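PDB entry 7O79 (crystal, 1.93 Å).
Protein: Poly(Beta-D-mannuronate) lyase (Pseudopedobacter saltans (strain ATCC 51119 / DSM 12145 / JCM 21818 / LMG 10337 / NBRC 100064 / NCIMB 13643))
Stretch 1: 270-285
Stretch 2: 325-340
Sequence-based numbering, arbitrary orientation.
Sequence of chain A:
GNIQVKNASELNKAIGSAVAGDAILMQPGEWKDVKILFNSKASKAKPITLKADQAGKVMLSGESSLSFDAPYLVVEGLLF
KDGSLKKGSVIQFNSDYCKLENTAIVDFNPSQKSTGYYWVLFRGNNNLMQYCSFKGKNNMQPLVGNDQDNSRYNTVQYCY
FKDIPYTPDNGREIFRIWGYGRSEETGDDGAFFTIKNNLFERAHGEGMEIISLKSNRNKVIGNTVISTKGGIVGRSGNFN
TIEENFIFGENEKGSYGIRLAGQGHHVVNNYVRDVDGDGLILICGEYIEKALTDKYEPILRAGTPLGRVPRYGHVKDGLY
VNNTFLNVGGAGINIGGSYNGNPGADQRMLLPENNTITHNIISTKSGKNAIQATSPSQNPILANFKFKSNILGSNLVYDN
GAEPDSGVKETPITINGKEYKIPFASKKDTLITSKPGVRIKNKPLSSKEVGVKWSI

Stretch 1, residues 270-285: NYVRDVDGDGLILICG
Stretch 2, residues 325-340: FLNVGGAGINIGGSYN

Neighbouring parallel strands in register bring side chains of successive strands side by side, and residues 270-285 and 325-340 of this lyase illustrate how side-chain conformation follows from that register; Asp-274 and Asn-327, where like polar side chains do meet, are one case. The two stretches run parallel, Val-272 beside Phe-325 and Arg-273 beside Leu-326, with CA atoms 4.4 to 5.1 Å apart through Leu-282 and Ile-335. Both chains are extended at first, then both pass through left-handed conformations at the same level of the register, Asp-274 (phi/psi 60/41) beside Asn-327 (60/40), where the second stretch turns a corner. Leu-326 N donates to Val-272 O (2.8 Å), and its own O accepts from Asp-274 N (3.0 Å).

At this level the polar side chains hydrogen-bond. Asn-327, chi1 t and chi2 34°, points toward the first stretch, and its ND2 donates to Asp-274 OD1 at 2.5 Å. Asp-274 (chi1 m) also forms a salt bridge with Arg-273. Arg-273 has chi1 to chi3 p, t, m, which places NE at 2.7 Å from Asp-274 OD2, and one face of its guanidinium lies against Leu-326 CB.

Glycines allow the close passage that follows. Gly-329 N donates to Val-275 O (2.8 Å), and Gly-330 N to Gly-277 O (2.9 Å). A CB on Gly-330 would fall 2.1 Å from Asp-278 OD1. That carboxylate, chi1 m and chi2 -10°, uses OD1 to accept from Ala-331 N at 2.7 Å; its OD2 receives a weak bond from Asn-334 ND2 at 3.3 Å, with Asn-334 chi1 t and chi2 9°. A CB on Gly-279 would clash with Phe-325 CD1 and Gly-332 O, so the bare backbone leaves room for the aromatic ring.

Phe-325 (m, chi2 -77°) packs against the first stretch, its CD1 3.8 Å from Val-272 CB (Val-272 chi1 t) and its CZ 3.7 Å from Leu-280 CB. Val-275 and Val-328, both m, meet CG2 to CG1 at 3.5 Å. The strands then resume: Asn-334 N donates to Leu-280 O (2.8 Å), Leu-282 N to Asn-334 O (2.9 Å). Leu-280 (t, p) sets CD2 4.0 Å from CG2 of Ile-333 (m, t).

A bulge shifts the register by one, pairing Ile-283 with Gly-337. Leu-282 O accepts from both Gly-336 N (2.8 Å) and Gly-337 N (3.0 Å); Gly-336, at phi/psi 111/45, adopts a conformation that calls for glycine. Cys-284 N then donates to Gly-337 O (2.9 Å). Cys-284 (m) directs SG to the edge of the Tyr-339 ring (t, chi2 69°), 3.6 Å from CD1. A water donates to Cys-284 O (2.7 Å) and Ser-338 O (2.9 Å), bridging the two chains.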

# COMPACT_ATOMS: atom_id res chain seq x y z
N ASN A 270 -0.49 12.18 -10.66
CA ASN A 270 -1.61 11.72 -9.86
C ASN A 270 -2.80 12.68 -9.97
O ASN A 270 -2.63 13.90 -9.98
CB ASN A 270 -1.20 11.56 -8.39
CG ASN A 270 -0.02 10.59 -8.23
OD1 ASN A 270 -0.19 9.38 -8.39
ND2 ASN A 270 1.16 11.12 -7.96
N TYR A 271 -4.00 12.11 -10.03
CA TYR A 271 -5.24 12.88 -10.10
C TYR A 271 -6.05 12.63 -8.83
O TYR A 271 -6.56 11.53 -8.62
CB TYR A 271 -6.03 12.48 -11.34
CG TYR A 271 -7.24 13.34 -11.60
CD1 TYR A 271 -7.13 14.49 -12.37
CD2 TYR A 271 -8.49 12.98 -11.14
CE1 TYR A 271 -8.22 15.28 -12.64
CE2 TYR A 271 -9.60 13.76 -11.41
CZ TYR A 271 -9.45 14.92 -12.16
OH TYR A 271 -10.52 15.72 -12.45
N VAL A 272 -6.19 13.67 -8.00
CA VAL A 272 -6.90 13.58 -6.73
C VAL A 272 -8.03 14.60 -6.75
O VAL A 272 -7.80 15.78 -7.06
CB VAL A 272 -5.95 13.85 -5.54
CG1 VAL A 272 -6.71 13.76 -4.21
CG2 VAL A 272 -4.78 12.87 -5.57
N ARG A 273 -9.24 14.15 -6.41
CA ARG A 273 -10.34 15.10 -6.36
C ARG A 273 -11.41 14.66 -5.38
O ARG A 273 -11.60 13.47 -5.13
CB ARG A 273 -10.92 15.34 -7.76
CG ARG A 273 -11.55 14.12 -8.42
CD ARG A 273 -12.53 14.56 -9.51
NE ARG A 273 -13.44 15.58 -9.00
CZ ARG A 273 -13.56 16.82 -9.47
NH1 ARG A 273 -12.82 17.24 -10.50
NH2 ARG A 273 -14.43 17.66 -8.89
N ASP A 274 -12.07 15.66 -4.79
CA ASP A 274 -13.22 15.46 -3.90
C ASP A 274 -12.82 14.62 -2.69
O ASP A 274 -13.55 13.71 -2.27
CB ASP A 274 -14.41 14.82 -4.63
CG ASP A 274 -14.66 15.40 -6.01
OD1 ASP A 274 -14.68 16.64 -6.15
OD2 ASP A 274 -14.90 14.63 -6.97
N VAL A 275 -11.66 14.89 -2.15
CA VAL A 275 -11.28 14.28 -0.89
C VAL A 275 -11.59 15.28 0.21
O VAL A 275 -11.67 16.50 -0.01
CB VAL A 275 -9.81 13.83 -0.84
CG1 VAL A 275 -9.57 12.66 -1.81
CG2 VAL A 275 -8.90 14.98 -1.17
N ASP A 276 -11.81 14.74 1.40
CA ASP A 276 -12.16 15.53 2.57
C ASP A 276 -10.95 16.25 3.15
O ASP A 276 -11.09 17.37 3.65
CB ASP A 276 -12.80 14.60 3.61
CG ASP A 276 -13.43 15.35 4.75
OD1 ASP A 276 -13.84 16.52 4.54
OD2 ASP A 276 -13.53 14.76 5.85
N GLY A 277 -9.76 15.65 3.07
CA GLY A 277 -8.53 16.18 3.65
C GLY A 277 -7.64 16.83 2.61
O GLY A 277 -8.11 17.44 1.64
N ASP A 278 -6.32 16.71 2.81
CA ASP A 278 -5.34 17.36 1.95
C ASP A 278 -5.05 16.53 0.69
O ASP A 278 -5.20 15.31 0.67
CB ASP A 278 -4.02 17.60 2.70
CG ASP A 278 -4.16 18.54 3.90
OD1 ASP A 278 -5.22 19.16 4.08
OD2 ASP A 278 -3.17 18.68 4.65
N GLY A 279 -4.60 17.21 -0.36
CA GLY A 279 -4.25 16.52 -1.59
C GLY A 279 -2.89 15.85 -1.50
O GLY A 279 -2.74 14.67 -1.85
N LEU A 280 -1.90 16.59 -1.00
CA LEU A 280 -0.53 16.14 -0.85
C LEU A 280 0.02 16.68 0.46
O LEU A 280 -0.03 17.89 0.71
CB LEU A 280 0.34 16.61 -2.01
CG LEU A 280 1.85 16.30 -1.99
CD1 LEU A 280 2.13 14.78 -1.88
CD2 LEU A 280 2.54 16.93 -3.21
N ILE A 281 0.54 15.79 1.30
CA ILE A 281 1.13 16.18 2.58
C ILE A 281 2.60 15.79 2.56
O ILE A 281 2.93 14.61 2.41
CB ILE A 281 0.42 15.53 3.77
CG1 ILE A 281 -1.03 16.02 3.87
CG2 ILE A 281 1.21 15.79 5.07
CD1 ILE A 281 -1.91 15.11 4.76
N LEU A 282 3.47 16.78 2.72
CA LEU A 282 4.89 16.56 2.95
C LEU A 282 5.12 16.77 4.44
O LEU A 282 5.05 17.91 4.92
CB LEU A 282 5.72 17.53 2.13
CG LEU A 282 5.44 17.50 0.62
CD1 LEU A 282 6.53 18.26 -0.10
CD2 LEU A 282 5.30 16.09 0.10
N ILE A 283 5.36 15.68 5.19
CA ILE A 283 5.36 15.78 6.65
C ILE A 283 6.73 16.24 7.15
O ILE A 283 7.75 16.06 6.48
CB ILE A 283 4.93 14.44 7.28
CG1 ILE A 283 4.33 14.67 8.69
CG2 ILE A 283 6.09 13.47 7.32
CD1 ILE A 283 3.53 13.50 9.24
N CYS A 284 6.75 16.86 8.32
CA CYS A 284 8.01 17.33 8.88
C CYS A 284 8.81 16.15 9.43
O CYS A 284 8.26 15.22 10.03
CB CYS A 284 7.77 18.35 9.99
SG CYS A 284 6.99 19.89 9.47
N GLY A 285 10.11 16.18 9.21
CA GLY A 285 10.96 15.12 9.70
C GLY A 285 11.44 15.41 11.11
O GLY A 285 11.32 16.53 11.62
N PHE A 325 -4.92 18.27 -7.93
CA PHE A 325 -5.64 18.18 -6.66
C PHE A 325 -6.86 19.10 -6.70
O PHE A 325 -6.74 20.30 -6.43
CB PHE A 325 -4.74 18.55 -5.48
CG PHE A 325 -3.40 17.86 -5.48
CD1 PHE A 325 -3.28 16.52 -5.09
CD2 PHE A 325 -2.25 18.54 -5.87
CE1 PHE A 325 -2.04 15.87 -5.10
CE2 PHE A 325 -1.00 17.89 -5.88
CZ PHE A 325 -0.90 16.56 -5.51
N LEU A 326 -8.04 18.57 -6.97
CA LEU A 326 -9.20 19.43 -7.18
C LEU A 326 -10.28 19.21 -6.13
O LEU A 326 -10.55 18.07 -5.74
CB LEU A 326 -9.80 19.23 -8.58
CG LEU A 326 -8.89 19.70 -9.72
CD1 LEU A 326 -9.36 19.10 -11.05
CD2 LEU A 326 -8.80 21.20 -9.79
N ASN A 327 -10.89 20.31 -5.68
CA ASN A 327 -12.06 20.23 -4.80
C ASN A 327 -11.73 19.49 -3.50
O ASN A 327 -12.53 18.71 -2.99
CB ASN A 327 -13.25 19.59 -5.53
CG ASN A 327 -14.57 19.71 -4.77
OD1 ASN A 327 -14.84 20.71 -4.08
ND2 ASN A 327 -15.42 18.70 -4.92
N VAL A 328 -10.52 19.74 -2.95
CA VAL A 328 -10.11 19.06 -1.72
C VAL A 328 -10.62 19.85 -0.52
O VAL A 328 -10.68 21.08 -0.54
CB VAL A 328 -8.57 18.87 -1.66
CG1 VAL A 328 -8.12 18.02 -2.82
CG2 VAL A 328 -7.82 20.19 -1.66
N GLY A 329 -10.99 19.13 0.54
CA GLY A 329 -11.51 19.78 1.72
C GLY A 329 -10.47 20.36 2.64
O GLY A 329 -10.81 21.15 3.53
N GLY A 330 -9.20 19.99 2.47
CA GLY A 330 -8.12 20.53 3.27
C GLY A 330 -7.23 21.42 2.43
O GLY A 330 -7.73 22.16 1.57
N ALA A 331 -5.92 21.37 2.65
CA ALA A 331 -4.99 22.13 1.83
C ALA A 331 -4.70 21.35 0.54
O ALA A 331 -4.80 20.13 0.50
CB ALA A 331 -3.69 22.41 2.59
N GLY A 332 -4.35 22.07 -0.52
CA GLY A 332 -4.00 21.37 -1.74
C GLY A 332 -2.68 20.64 -1.57
O GLY A 332 -2.59 19.42 -1.70
N ILE A 333 -1.64 21.41 -1.28
CA ILE A 333 -0.33 20.87 -0.95
C ILE A 333 0.06 21.45 0.40
O ILE A 333 0.10 22.67 0.57
CB ILE A 333 0.71 21.19 -2.03
CG1 ILE A 333 0.22 20.67 -3.39
CG2 ILE A 333 2.08 20.59 -1.64
CD1 ILE A 333 1.18 20.87 -4.57
N ASN A 334 0.30 20.57 1.36
CA ASN A 334 0.70 20.95 2.71
C ASN A 334 2.19 20.67 2.83
O ASN A 334 2.61 19.52 2.95
CB ASN A 334 -0.15 20.19 3.72
CG ASN A 334 0.18 20.54 5.17
OD1 ASN A 334 0.92 21.47 5.45
ND2 ASN A 334 -0.40 19.81 6.09
N ILE A 335 3.00 21.73 2.72
CA ILE A 335 4.46 21.62 2.82
C ILE A 335 4.80 21.82 4.30
O ILE A 335 4.89 22.94 4.79
CB ILE A 335 5.17 22.64 1.93
CG1 ILE A 335 4.60 22.61 0.51
CG2 ILE A 335 6.68 22.36 1.88
CD1 ILE A 335 5.14 23.71 -0.39
N GLY A 336 4.95 20.71 5.02
CA GLY A 336 5.28 20.79 6.43
C GLY A 336 4.16 20.36 7.36
O GLY A 336 3.90 21.04 8.35
N GLY A 337 3.48 19.26 7.05
CA GLY A 337 2.47 18.75 7.96
C GLY A 337 3.06 18.32 9.28
O GLY A 337 4.24 17.99 9.37
N SER A 338 2.23 18.35 10.33
CA SER A 338 2.57 17.86 11.68
C SER A 338 3.89 18.45 12.19
O SER A 338 4.80 17.73 12.62
CB SER A 338 2.61 16.34 11.72
OG SER A 338 1.41 15.83 11.18
N TYR A 339 3.96 19.77 12.17
CA TYR A 339 5.11 20.48 12.69
C TYR A 339 5.01 20.61 14.21
O TYR A 339 3.94 20.92 14.74
CB TYR A 339 5.19 21.87 12.06
CG TYR A 339 6.39 22.73 12.45
CD1 TYR A 339 7.67 22.40 12.03
CD2 TYR A 339 6.22 23.89 13.20
CE1 TYR A 339 8.77 23.21 12.35
CE2 TYR A 339 7.30 24.70 13.55
CZ TYR A 339 8.58 24.36 13.11
OH TYR A 339 9.66 25.16 13.44
N ASN A 340 6.12 20.35 14.89
CA ASN A 340 6.23 20.58 16.33
C ASN A 340 7.26 21.68 16.53
O ASN A 340 8.47 21.41 16.49
CB ASN A 340 6.62 19.31 17.08
CG ASN A 340 6.86 19.57 18.56
OD1 ASN A 340 6.42 20.60 19.10
ND2 ASN A 340 7.56 18.66 19.21
O HOH W 1 6.07 15.28 11.58